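Local atomic coordinates of ribulose-bisphosphate carboxylase (Alicyclobacillus acidocaldarius subsp. acidocaldarius, PDB entry 4NAS), a protein that belongs to the RuBisCO large-chain family, combining an N-terminal domain with a TIM-barrel domain that carries a calcium ion in this structure. Residues Ala92-Thr97 with Leu113-Glu118; Asn242-Gly247 with Gln290-Ala295; Asp249-Leu254 with Val262-His267; Ile286-Leu291 with Ile301-Tyr306. All blocks are in the same frame, centred on the assembly; numbering follows the deposited sequence.

Contact 1: residues Ala92-Thr97 with Leu113-Glu118; sequences ASLLVT and LQMPDE
L94 meets M115 and L113 where helix 91-99 lies against the end of strand 108-114. The contact between these segments is apolar. One methyl of L94 does the touching. Its CD2 lies 4.1 Å from SE of M115, which is a selenomethionine. The same L94 CD2 also comes within 4.5 Å of L113 CD1, a looser touch. L94 has CG opposite its backbone N (chi1 175°), which carries the branched end out from the helix toward the strand. The L94 and M115 side chains cross obliquely. M115 bends at chi3 (28°), close to its selenium.

Polar bonds stay within the helix or lead to other parts of the fold. S93 O accepts two donors from T97. The hydroxyl T97 OG1 binds S93 O at 2.7 Å, tilted 23° from the carbonyl plane. The backbone T97 N comes to S93 O from the other face, at 3.1 Å. This fixes the T97 hydroxyl on the helix itself. On the strand side, L113 O is bonded by Q290 NE2 of helix 284-295, and L113 also packs on V13 and A15 of strand 12-22.

Another face of helix 91-99 meets the second subunit. There S93 and T97 pack on F182 of the second subunit, and V96 packs on N242 of that chain. The helix is therefore held between the N-terminal domain sheet and the partner chain. Toward the strand end and the loop after it, the contact rests on van der Waals packing of one leucine methyl against L113 and the polarisable selenium of M115, with no directional bond between the segments.

Contact 2: residues Asn242-Gly247 with Gln290-Ala295; sequences NVVAYG and QLMRLA
The short helix 243-246 directly follows barrel strand 238-242, and here its V243 and V244 pack on M292 of helix 284-295. M292 is a selenomethionine. V243 and M292 reach toward each other tip to tip. The selenium sits close to both branches of the valine, with M292 SE 3.8 Å from V243 CG1 and 3.9 Å from V243 CG2. The terminal methyl of M292 meets the branch point of the valine, with M292 CE 3.8 Å from V243 CB. V244 adds a looser touch, its CG2 4.3 Å from M292 CE. A bend at chi2 (-59°) turns the end of M292 toward the short helix.

The helix stops at G247, which has a positive phi of 108°. G247 N bonds V243 O at 2.7 Å, closing the last turn. Y248 and V251 of helix 248-256 also pack on V243, and A266 of strand 264-267 touches both V243 and M292. On the far side, A245 packs on V96 of the second subunit. This is the helix-round-strand packing of a TIM barrel, with a short extra helix right after a strand.

Contact 3: residues Asp249-Leu254 with Val262-His267; sequences DVVADL and VPILAH
V251 and L254 of helix 248-256 pack on one atom, the terminal methyl of I264 on strand 264-267. This apolar group makes the whole contact between the two segments. I264 CD1 lies 4.2 Å from L254 CB and 4.4 Å from V251 CG1. The two helix residues are three apart, so both lie on the helix face turned to the strand. I264 is extended at chi2 (169°), and this pushes CD1 out toward the helix. The backbones stay well apart, with L254 CA 8.6 Å from I264 CA. The next strand residue, L265, points the other way and touches I299 and I301 of strand 299-303.

Hydrogen bonds tie each segment to other parts of the fold. The backbone of L265 pairs with L239 and V241 of strand 238-242, and I264 pairs with I299. I264 N also bonds OD2 of D298. On the helix, both carboxylate oxygens of D249 are used at the start of helix 91-99: OD1 binds F91 N, while D249 OD2 binds A92 N. V250 packs on V250 of the second subunit, so this helix also lies at the interface.

Strands 238-242 and 264-267 are parallel neighbours, and helix 248-256 runs in the link between them. This is a beta-alpha-beta crossover of the barrel. The chemistry is that of a buried hydrophobic layer: aliphatic groups meet at van der Waals distance, while the strand's backbone bonds go to its sheet neighbours.

Contact 4: residues Ile286-Leu291 with Ile301-Tyr306; sequences IVLGQL and IFPSMY
A water bridges the backbones of L288 and I301. It donates to both carbonyls, 3.0 Å from L288 O and 3.2 Å from I301 O. Both residues are buried, and the water gives their carbonyls a shared partner. It links the two backbones beside the apolar side-chain contact.

L288 sits in an irregular part of its helix. A wider pi-type turn runs over 286-290, with L291 N bonding I286 O at 3.0 Å. The side-chain contact is apolar and is made by L288 CD1. This methyl, L288 CD1, lies 4.0 Å from P303 CD and 4.1 Å from F302 CB. L288 and P303 cross at about a right angle. F302 touches L288 through its CB, and its ring leads away. The chi1 of 55° sets CG between the backbone N and carbonyl carbon, and the ring packs on P334 and P336.

Past the strand the chain makes an ST turn. S304 OG accepts Y306 N at 2.9 Å, with an N-H...O angle of 149°. S304 OG also bonds A338 O, and Y306 OH binds D351 and R347.

The contact joins helix 284-295 to strand 299-303, which follows it in the barrel. P303 packs on M104 of the second subunit. P268 and S271 of loops, and L319 of helix 313-324, also touch L288. I301 points away from the helix; its side chain packs on L265 and H267 of strand 264-267 and on A335 of strand 333-337.

From the N terminus, contact 1 comes first and closes a short loop of 15 residues within the N-terminal domain. It is complete before the others begin. Contact 2 then closes a loop of 42 residues in the barrel domain, from the end of strand 238-242 to helix 284-295. Contact 3 is nested inside that loop and joins a helix to the next strand. Contact 4 shares Q290 and L291 with contact 2 and carries the same helix on to strand 299-303. That strand neighbours strand 264-267 of contact 3, and A266 O bonds I301 N between them. The M115 methyl of contact 1 packs on L294 of contact 2, joining the two domains.

Contact 1: residues Ala92-Thr97 with Leu113-Glu118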
loop_
_atom_site.group_PDB
_atom_site.type_symbol
_atom_site.label_atom_id
_atom_site.label_comp_id
_atom_site.label_asym_id
_atom_site.label_seq_id
_atom_site.Cartn_x
_atom_site.Cartn_y
_atom_site.Cartn_z
ATOM N N ALA B 92 -5.125 2.017 8.684
ATOM C CA ALA B 92 -3.821 1.616 9.235
ATOM C C ALA B 92 -3.969 0.619 10.384
ATOM O O ALA B 92 -3.264 -0.387 10.439
ATOM C CB ALA B 92 -3.024 2.820 9.694
ATOM N N SER B 93 -4.855 0.920 11.324
ATOM C CA SER B 93 -4.990 0.072 12.505
ATOM C C SER B 93 -5.516 -1.288 12.071
ATOM O O SER B 93 -5.028 -2.321 12.506
ATOM C CB SER B 93 -5.957 0.680 13.506
ATOM O OG SER B 93 -7.262 0.667 12.958
ATOM N N LEU B 94 -6.489 -1.266 11.169
ATOM C CA LEU B 94 -7.092 -2.474 10.662
ATOM C C LEU B 94 -6.062 -3.366 9.950
ATOM O O LEU B 94 -5.901 -4.545 10.284
ATOM C CB LEU B 94 -8.246 -2.115 9.720
ATOM C CG LEU B 94 -8.865 -3.331 9.033
ATOM C CD1 LEU B 94 -9.447 -4.297 10.101
ATOM C CD2 LEU B 94 -9.926 -2.929 7.994
ATOM N N LEU B 95 -5.364 -2.797 8.970
ATOM C CA LEU B 95 -4.397 -3.566 8.165
ATOM C C LEU B 95 -3.181 -4.074 8.961
ATOM O O LEU B 95 -2.731 -5.226 8.805
ATOM C CB LEU B 95 -3.967 -2.732 6.930
ATOM C CG LEU B 95 -5.146 -2.608 5.951
ATOM C CD1 LEU B 95 -4.819 -1.825 4.653
ATOM C CD2 LEU B 95 -5.661 -3.996 5.579
ATOM N N VAL B 96 -2.649 -3.226 9.833
ATOM C CA VAL B 96 -1.451 -3.604 10.604
ATOM C C VAL B 96 -1.784 -4.726 11.583
ATOM O O VAL B 96 -0.953 -5.598 11.881
ATOM C CB VAL B 96 -0.892 -2.428 11.386
ATOM C CG1 VAL B 96 0.108 -2.914 12.483
ATOM C CG2 VAL B 96 -0.204 -1.437 10.470
ATOM N N THR B 97 -3.012 -4.701 12.073
ATOM C CA THR B 97 -3.482 -5.743 12.990
ATOM C C THR B 97 -3.742 -7.067 12.258
ATOM O O THR B 97 -3.245 -8.113 12.672
ATOM C CB THR B 97 -4.736 -5.276 13.736
ATOM O OG1 THR B 97 -4.434 -4.066 14.453
ATOM C CG2 THR B 97 -5.262 -6.372 14.694
ATOM N N LEU B 113 -12.561 -10.663 5.388
ATOM C CA LEU B 113 -12.702 -9.847 6.590
ATOM C C LEU B 113 -14.166 -9.708 6.938
ATOM O O LEU B 113 -14.956 -9.132 6.177
ATOM C CB LEU B 113 -12.105 -8.461 6.381
ATOM C CG LEU B 113 -10.583 -8.375 6.347
ATOM C CD1 LEU B 113 -10.183 -6.934 5.985
ATOM C CD2 LEU B 113 -9.926 -8.797 7.667
ATOM N N GLN B 114 -14.560 -10.250 8.076
ATOM C CA GLN B 114 -15.932 -10.022 8.515
ATOM C C GLN B 114 -15.928 -8.901 9.542
ATOM O O GLN B 114 -15.351 -9.032 10.624
ATOM C CB GLN B 114 -16.552 -11.302 9.072
ATOM C CG GLN B 114 -16.725 -12.380 7.999
ATOM C CD GLN B 114 -17.173 -13.716 8.559
ATOM O OE1 GLN B 114 -18.312 -13.864 9.001
ATOM N NE2 GLN B 114 -16.278 -14.703 8.534
HETATM N N MSE B 115 -16.580 -7.799 9.206
HETATM C CA MSE B 115 -16.467 -6.594 10.023
HETATM C C MSE B 115 -17.721 -6.238 10.801
HETATM O O MSE B 115 -18.820 -6.203 10.247
HETATM C CB MSE B 115 -15.988 -5.442 9.162
HETATM C CG MSE B 115 -14.613 -5.754 8.639
HETATM SE SE MSE B 115 -13.841 -4.234 7.829
HETATM C CE MSE B 115 -14.725 -2.805 8.796
ATOM N N PRO B 116 -17.556 -6.009 12.110
ATOM C CA PRO B 116 -18.706 -5.726 12.961
ATOM C C PRO B 116 -19.240 -4.348 12.617
ATOM O O PRO B 116 -18.487 -3.498 12.120
ATOM C CB PRO B 116 -18.117 -5.719 14.374
ATOM C CG PRO B 116 -16.720 -6.217 14.238
ATOM C CD PRO B 116 -16.288 -5.919 12.850
ATOM N N ASP B 117 -20.513 -4.129 12.915
ATOM C CA ASP B 117 -21.165 -2.867 12.596
ATOM C C ASP B 117 -20.466 -1.667 13.233
ATOM O O ASP B 117 -20.307 -0.635 12.585
ATOM C CB ASP B 117 -22.639 -2.914 13.012
ATOM C CG ASP B 117 -23.432 -1.746 12.472
ATOM O OD1 ASP B 117 -23.553 -1.613 11.217
ATOM O OD2 ASP B 117 -23.920 -0.953 13.304
ATOM N N GLU B 118 -20.058 -1.800 14.494
ATOM C CA GLU B 118 -19.440 -0.685 15.211
ATOM C C GLU B 118 -18.205 -0.153 14.470
ATOM O O GLU B 118 -17.985 1.060 14.385
ATOM C CB GLU B 118 -19.061 -1.097 16.635
ATOM C CG GLU B 118 -20.227 -1.151 17.595
ATOM C CD GLU B 118 -19.939 -1.999 18.825
ATOM O OE1 GLU B 118 -20.607 -1.781 19.861
ATOM O OE2 GLU B 118 -19.053 -2.886 18.747
#

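Contact 2: residues Asn242-Gly247 with Gln290-Ala295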
loop_
_atom_site.group_PDB
_atom_site.type_symbol
_atom_site.label_atom_id
_atom_site.label_comp_id
_atom_site.label_asym_id
_atom_site.label_seq_id
_atom_site.Cartn_x
_atom_site.Cartn_y
_atom_site.Cartn_z
ATOM N N ASN B 242 -5.970 7.439 -7.474
ATOM C CA ASN B 242 -5.192 6.215 -7.327
ATOM C C ASN B 242 -5.123 5.785 -5.858
ATOM O O ASN B 242 -4.132 6.007 -5.153
ATOM C CB ASN B 242 -3.802 6.419 -7.885
ATOM C CG ASN B 242 -3.824 6.627 -9.395
ATOM O OD1 ASN B 242 -4.319 5.772 -10.145
ATOM N ND2 ASN B 242 -3.324 7.774 -9.840
ATOM N N VAL B 243 -6.192 5.159 -5.421
ATOM C CA VAL B 243 -6.385 4.925 -3.982
ATOM C C VAL B 243 -5.260 4.146 -3.317
ATOM O O VAL B 243 -4.742 4.519 -2.235
ATOM C CB VAL B 243 -7.715 4.220 -3.749
ATOM C CG1 VAL B 243 -7.953 4.051 -2.250
ATOM C CG2 VAL B 243 -8.829 5.048 -4.385
ATOM N N VAL B 244 -4.888 3.029 -3.932
ATOM C CA VAL B 244 -3.863 2.170 -3.341
ATOM C C VAL B 244 -2.488 2.858 -3.312
ATOM O O VAL B 244 -1.701 2.656 -2.379
ATOM C CB VAL B 244 -3.790 0.771 -4.050
ATOM C CG1 VAL B 244 -2.658 -0.124 -3.458
ATOM C CG2 VAL B 244 -5.139 0.055 -3.951
ATOM N N ALA B 245 -2.188 3.677 -4.317
ATOM C CA ALA B 245 -0.908 4.385 -4.319
ATOM C C ALA B 245 -0.849 5.371 -3.147
ATOM O O ALA B 245 0.199 5.548 -2.488
ATOM C CB ALA B 245 -0.694 5.102 -5.638
ATOM N N TYR B 246 -1.978 6.009 -2.871
ATOM C CA TYR B 246 -1.974 7.060 -1.857
ATOM C C TYR B 246 -2.206 6.497 -0.458
ATOM O O TYR B 246 -1.688 7.030 0.522
ATOM C CB TYR B 246 -3.031 8.103 -2.167
ATOM C CG TYR B 246 -2.516 9.248 -2.996
ATOM C CD1 TYR B 246 -1.564 10.122 -2.481
ATOM C CD2 TYR B 246 -2.999 9.478 -4.278
ATOM C CE1 TYR B 246 -1.094 11.181 -3.227
ATOM C CE2 TYR B 246 -2.525 10.554 -5.044
ATOM C CZ TYR B 246 -1.576 11.395 -4.507
ATOM O OH TYR B 246 -1.116 12.474 -5.226
ATOM N N GLY B 247 -2.975 5.413 -0.378
ATOM C CA GLY B 247 -3.347 4.835 0.901
ATOM C C GLY B 247 -4.800 5.068 1.249
ATOM O O GLY B 247 -5.331 6.145 0.984
ATOM N N GLN B 290 -14.519 -4.213 -0.837
ATOM C CA GLN B 290 -14.810 -3.927 0.560
ATOM C C GLN B 290 -14.133 -2.652 1.047
ATOM O O GLN B 290 -14.788 -1.757 1.573
ATOM C CB GLN B 290 -14.358 -5.116 1.411
ATOM C CG GLN B 290 -14.792 -5.057 2.886
ATOM C CD GLN B 290 -14.556 -6.388 3.590
ATOM O OE1 GLN B 290 -13.623 -7.116 3.258
ATOM N NE2 GLN B 290 -15.391 -6.701 4.575
ATOM N N LEU B 291 -12.824 -2.583 0.904
ATOM C CA LEU B 291 -12.043 -1.438 1.366
ATOM C C LEU B 291 -12.362 -0.134 0.612
ATOM O O LEU B 291 -12.363 0.955 1.204
ATOM C CB LEU B 291 -10.554 -1.743 1.214
ATOM C CG LEU B 291 -10.047 -2.885 2.103
ATOM C CD1 LEU B 291 -8.530 -2.939 2.093
ATOM C CD2 LEU B 291 -10.561 -2.710 3.494
HETATM N N MSE B 292 -12.603 -0.251 -0.692
HETATM C CA MSE B 292 -12.968 0.905 -1.513
HETATM C C MSE B 292 -14.270 1.564 -1.073
HETATM O O MSE B 292 -14.353 2.788 -0.989
HETATM C CB MSE B 292 -13.098 0.495 -2.982
HETATM C CG MSE B 292 -11.803 0.143 -3.648
HETATM SE SE MSE B 292 -10.570 1.632 -3.599
HETATM C CE MSE B 292 -9.261 0.882 -4.792
ATOM N N ARG B 293 -15.298 0.755 -0.814
ATOM C CA ARG B 293 -16.576 1.297 -0.348
ATOM C C ARG B 293 -16.397 1.980 1.021
ATOM O O ARG B 293 -16.926 3.071 1.279
ATOM C CB ARG B 293 -17.658 0.198 -0.305
ATOM C CG ARG B 293 -19.018 0.667 0.181
ATOM C CD ARG B 293 -20.038 -0.468 0.037
ATOM N NE ARG B 293 -21.404 -0.016 0.270
ATOM C CZ ARG B 293 -22.459 -0.824 0.302
ATOM N NH1 ARG B 293 -23.671 -0.327 0.531
ATOM N NH2 ARG B 293 -22.294 -2.129 0.141
ATOM N N LEU B 294 -15.620 1.360 1.891
ATOM C CA LEU B 294 -15.416 1.937 3.222
ATOM C C LEU B 294 -14.681 3.270 3.133
ATOM O O LEU B 294 -14.983 4.206 3.865
ATOM C CB LEU B 294 -14.606 0.987 4.095
ATOM C CG LEU B 294 -15.269 -0.346 4.470
ATOM C CD1 LEU B 294 -14.287 -1.257 5.270
ATOM C CD2 LEU B 294 -16.543 -0.093 5.245
ATOM N N ALA B 295 -13.708 3.328 2.226
ATOM C CA ALA B 295 -12.858 4.499 2.059
ATOM C C ALA B 295 -13.606 5.662 1.398
ATOM O O ALA B 295 -13.217 6.815 1.564
ATOM C CB ALA B 295 -11.602 4.129 1.261
#

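Contact 3: residues Asp249-Leu254 with Val262-His267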
loop_
_atom_site.group_PDB
_atom_site.type_symbol
_atom_site.label_atom_id
_atom_site.label_comp_id
_atom_site.label_asym_id
_atom_site.label_seq_id
_atom_site.Cartn_x
_atom_site.Cartn_y
_atom_site.Cartn_z
ATOM N N ASP B 249 -6.462 5.543 4.098
ATOM C CA ASP B 249 -6.750 6.587 5.079
ATOM C C ASP B 249 -6.686 7.964 4.463
ATOM O O ASP B 249 -7.430 8.846 4.886
ATOM C CB ASP B 249 -5.808 6.520 6.274
ATOM C CG ASP B 249 -6.162 5.400 7.223
ATOM O OD1 ASP B 249 -7.362 5.258 7.554
ATOM O OD2 ASP B 249 -5.247 4.642 7.602
ATOM N N VAL B 250 -5.771 8.146 3.504
ATOM C CA VAL B 250 -5.663 9.392 2.766
ATOM C C VAL B 250 -6.975 9.671 2.058
ATOM O O VAL B 250 -7.544 10.763 2.202
ATOM C CB VAL B 250 -4.542 9.357 1.692
ATOM C CG1 VAL B 250 -4.779 10.440 0.660
ATOM C CG2 VAL B 250 -3.184 9.562 2.310
ATOM N N VAL B 251 -7.449 8.686 1.292
ATOM C CA VAL B 251 -8.732 8.793 0.592
ATOM C C VAL B 251 -9.923 8.949 1.534
ATOM O O VAL B 251 -10.871 9.682 1.222
ATOM C CB VAL B 251 -8.939 7.594 -0.391
ATOM C CG1 VAL B 251 -10.248 7.725 -1.156
ATOM C CG2 VAL B 251 -7.767 7.551 -1.368
ATOM N N ALA B 252 -9.871 8.292 2.696
ATOM C CA ALA B 252 -10.947 8.410 3.696
ATOM C C ALA B 252 -11.209 9.849 4.121
ATOM O O ALA B 252 -12.374 10.263 4.269
ATOM C CB ALA B 252 -10.654 7.545 4.936
ATOM N N ASP B 253 -10.142 10.616 4.322
ATOM C CA ASP B 253 -10.304 12.014 4.744
ATOM C C ASP B 253 -11.007 12.846 3.666
ATOM O O ASP B 253 -11.786 13.746 3.972
ATOM C CB ASP B 253 -8.957 12.657 5.096
ATOM C CG ASP B 253 -8.363 12.128 6.412
ATOM O OD1 ASP B 253 -9.061 11.441 7.196
ATOM O OD2 ASP B 253 -7.177 12.407 6.656
ATOM N N LEU B 254 -10.719 12.536 2.404
ATOM C CA LEU B 254 -11.371 13.221 1.266
ATOM C C LEU B 254 -12.869 12.919 1.215
ATOM O O LEU B 254 -13.709 13.801 0.983
ATOM C CB LEU B 254 -10.767 12.744 -0.050
ATOM C CG LEU B 254 -9.418 13.236 -0.591
ATOM C CD1 LEU B 254 -8.343 13.277 0.457
ATOM C CD2 LEU B 254 -8.991 12.323 -1.749
ATOM N N VAL B 262 -17.613 16.478 -4.356
ATOM C CA VAL B 262 -17.498 15.917 -5.681
ATOM C C VAL B 262 -17.327 14.391 -5.546
ATOM O O VAL B 262 -16.704 13.921 -4.592
ATOM C CB VAL B 262 -16.268 16.532 -6.356
ATOM C CG1 VAL B 262 -15.070 16.422 -5.434
ATOM C CG2 VAL B 262 -15.976 15.873 -7.676
ATOM N N PRO B 263 -17.907 13.602 -6.476
ATOM C CA PRO B 263 -17.729 12.145 -6.347
ATOM C C PRO B 263 -16.278 11.700 -6.495
ATOM O O PRO B 263 -15.490 12.351 -7.195
ATOM C CB PRO B 263 -18.566 11.588 -7.503
ATOM C CG PRO B 263 -19.619 12.627 -7.746
ATOM C CD PRO B 263 -18.955 13.950 -7.461
ATOM N N ILE B 264 -15.926 10.597 -5.836
ATOM C CA ILE B 264 -14.613 10.000 -6.009
ATOM C C ILE B 264 -14.653 8.821 -7.013
ATOM O O ILE B 264 -15.498 7.926 -6.930
ATOM C CB ILE B 264 -14.031 9.537 -4.638
ATOM C CG1 ILE B 264 -13.782 10.765 -3.739
ATOM C CG2 ILE B 264 -12.786 8.655 -4.848
ATOM C CD1 ILE B 264 -13.478 10.428 -2.290
ATOM N N LEU B 265 -13.733 8.834 -7.960
ATOM C CA LEU B 265 -13.631 7.759 -8.931
ATOM C C LEU B 265 -12.359 6.972 -8.574
ATOM O O LEU B 265 -11.230 7.398 -8.862
ATOM C CB LEU B 265 -13.582 8.329 -10.363
ATOM C CG LEU B 265 -13.182 7.402 -11.535
ATOM C CD1 LEU B 265 -14.234 6.304 -11.748
ATOM C CD2 LEU B 265 -12.958 8.209 -12.859
ATOM N N ALA B 266 -12.554 5.843 -7.900
ATOM C CA ALA B 266 -11.444 4.997 -7.462
ATOM C C ALA B 266 -10.775 4.184 -8.578
ATOM O O ALA B 266 -11.391 3.289 -9.195
ATOM C CB ALA B 266 -11.886 4.097 -6.374
ATOM N N HIS B 267 -9.496 4.459 -8.822
ATOM C CA HIS B 267 -8.779 3.714 -9.868
ATOM C C HIS B 267 -7.934 2.613 -9.206
ATOM O O HIS B 267 -7.340 2.847 -8.173
ATOM C CB HIS B 267 -7.900 4.644 -10.745
ATOM C CG HIS B 267 -7.289 3.947 -11.925
ATOM N ND1 HIS B 267 -6.173 3.139 -11.817
ATOM C CD2 HIS B 267 -7.684 3.860 -13.223
ATOM C CE1 HIS B 267 -5.891 2.609 -12.996
ATOM N NE2 HIS B 267 -6.801 3.021 -13.865
#

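Contact 4: residues Ile286-Leu291 with Ile301-Tyr306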
loop_
_atom_site.group_PDB
_atom_site.type_symbol
_atom_site.label_atom_id
_atom_site.label_comp_id
_atom_site.label_asym_id
_atom_site.label_seq_id
_atom_site.Cartn_x
_atom_site.Cartn_y
_atom_site.Cartn_z
ATOM N N ILE B 286 -11.410 -7.697 -1.544
ATOM C CA ILE B 286 -11.205 -6.897 -0.354
ATOM C C ILE B 286 -10.559 -5.590 -0.808
ATOM O O ILE B 286 -11.028 -4.506 -0.479
ATOM C CB ILE B 286 -10.310 -7.631 0.683
ATOM C CG1 ILE B 286 -11.018 -8.879 1.222
ATOM C CG2 ILE B 286 -9.851 -6.667 1.837
ATOM C CD1 ILE B 286 -10.083 -9.786 2.067
ATOM N N VAL B 287 -9.509 -5.716 -1.607
ATOM C CA VAL B 287 -8.705 -4.560 -2.042
ATOM C C VAL B 287 -9.517 -3.575 -2.906
ATOM O O VAL B 287 -9.492 -2.356 -2.695
ATOM C CB VAL B 287 -7.471 -5.024 -2.838
ATOM C CG1 VAL B 287 -6.678 -3.823 -3.366
ATOM C CG2 VAL B 287 -6.563 -5.921 -1.979
ATOM N N LEU B 288 -10.260 -4.124 -3.859
ATOM C CA LEU B 288 -11.017 -3.300 -4.807
ATOM C C LEU B 288 -12.486 -3.173 -4.465
ATOM O O LEU B 288 -13.216 -2.436 -5.126
ATOM C CB LEU B 288 -10.875 -3.871 -6.229
ATOM C CG LEU B 288 -9.432 -3.906 -6.713
ATOM C CD1 LEU B 288 -9.317 -4.588 -8.074
ATOM C CD2 LEU B 288 -8.869 -2.488 -6.777
ATOM N N GLY B 289 -12.949 -3.869 -3.430
ATOM C CA GLY B 289 -14.379 -3.863 -3.186
ATOM C C GLY B 289 -14.750 -3.352 -1.814
ATOM O O GLY B 289 -15.223 -2.218 -1.641
ATOM N N GLN B 290 -14.519 -4.213 -0.837
ATOM C CA GLN B 290 -14.810 -3.927 0.560
ATOM C C GLN B 290 -14.133 -2.652 1.047
ATOM O O GLN B 290 -14.788 -1.757 1.573
ATOM C CB GLN B 290 -14.358 -5.116 1.411
ATOM C CG GLN B 290 -14.792 -5.057 2.886
ATOM C CD GLN B 290 -14.556 -6.388 3.590
ATOM O OE1 GLN B 290 -13.623 -7.116 3.258
ATOM N NE2 GLN B 290 -15.391 -6.701 4.575
ATOM N N LEU B 291 -12.824 -2.583 0.904
ATOM C CA LEU B 291 -12.043 -1.438 1.366
ATOM C C LEU B 291 -12.362 -0.134 0.612
ATOM O O LEU B 291 -12.363 0.955 1.204
ATOM C CB LEU B 291 -10.554 -1.743 1.214
ATOM C CG LEU B 291 -10.047 -2.885 2.103
ATOM C CD1 LEU B 291 -8.530 -2.939 2.093
ATOM C CD2 LEU B 291 -10.561 -2.710 3.494
ATOM N N ILE B 301 -13.561 1.202 -10.224
ATOM C CA ILE B 301 -13.042 0.604 -11.451
ATOM C C ILE B 301 -12.277 -0.665 -11.061
ATOM O O ILE B 301 -11.485 -0.635 -10.131
ATOM C CB ILE B 301 -12.047 1.583 -12.132
ATOM C CG1 ILE B 301 -12.743 2.893 -12.525
ATOM C CG2 ILE B 301 -11.306 0.895 -13.299
ATOM C CD1 ILE B 301 -11.774 3.986 -13.008
ATOM N N PHE B 302 -12.534 -1.772 -11.747
ATOM C CA PHE B 302 -11.880 -3.051 -11.449
ATOM C C PHE B 302 -11.833 -3.859 -12.751
ATOM O O PHE B 302 -12.602 -3.567 -13.683
ATOM C CB PHE B 302 -12.633 -3.816 -10.318
ATOM C CG PHE B 302 -14.100 -4.037 -10.599
ATOM C CD1 PHE B 302 -15.038 -3.077 -10.250
ATOM C CD2 PHE B 302 -14.539 -5.196 -11.247
ATOM C CE1 PHE B 302 -16.389 -3.270 -10.531
ATOM C CE2 PHE B 302 -15.899 -5.398 -11.536
ATOM C CZ PHE B 302 -16.824 -4.430 -11.183
ATOM N N PRO B 303 -10.900 -4.830 -12.871
ATOM C CA PRO B 303 -10.797 -5.601 -14.123
ATOM C C PRO B 303 -12.058 -6.410 -14.397
ATOM O O PRO B 303 -12.526 -7.071 -13.461
ATOM C CB PRO B 303 -9.614 -6.550 -13.847
ATOM C CG PRO B 303 -8.797 -5.843 -12.865
ATOM C CD PRO B 303 -9.729 -5.051 -11.999
ATOM N N SER B 304 -12.606 -6.340 -15.620
ATOM C CA SER B 304 -13.825 -7.084 -15.978
ATOM C C SER B 304 -13.522 -8.556 -16.220
ATOM O O SER B 304 -12.360 -8.939 -16.357
ATOM C CB SER B 304 -14.473 -6.545 -17.256
ATOM O OG SER B 304 -13.738 -6.972 -18.413
HETATM N N MSE B 305 -14.583 -9.362 -16.327
HETATM C CA MSE B 305 -14.445 -10.776 -16.616
HETATM C C MSE B 305 -14.238 -10.956 -18.108
HETATM O O MSE B 305 -14.161 -12.087 -18.581
HETATM C CB MSE B 305 -15.693 -11.541 -16.173
HETATM C CG MSE B 305 -15.768 -11.824 -14.681
HETATM SE SE MSE B 305 -14.346 -13.047 -14.170
HETATM C CE MSE B 305 -15.220 -14.716 -14.692
ATOM N N TYR B 306 -14.129 -9.843 -18.834
ATOM C CA TYR B 306 -14.072 -9.860 -20.304
ATOM C C TYR B 306 -12.711 -9.448 -20.913
ATOM O O TYR B 306 -12.523 -9.462 -22.140
ATOM C CB TYR B 306 -15.262 -9.045 -20.873
ATOM C CG TYR B 306 -16.577 -9.632 -20.376
ATOM C CD1 TYR B 306 -17.014 -10.867 -20.830
ATOM C CD2 TYR B 306 -17.320 -9.006 -19.384
ATOM C CE1 TYR B 306 -18.186 -11.447 -20.351
ATOM C CE2 TYR B 306 -18.491 -9.575 -18.892
ATOM C CZ TYR B 306 -18.917 -10.799 -19.385
ATOM O OH TYR B 306 -20.075 -11.382 -18.918
HETATM O O HOH W 1 -13.250 -0.664 -7.494
#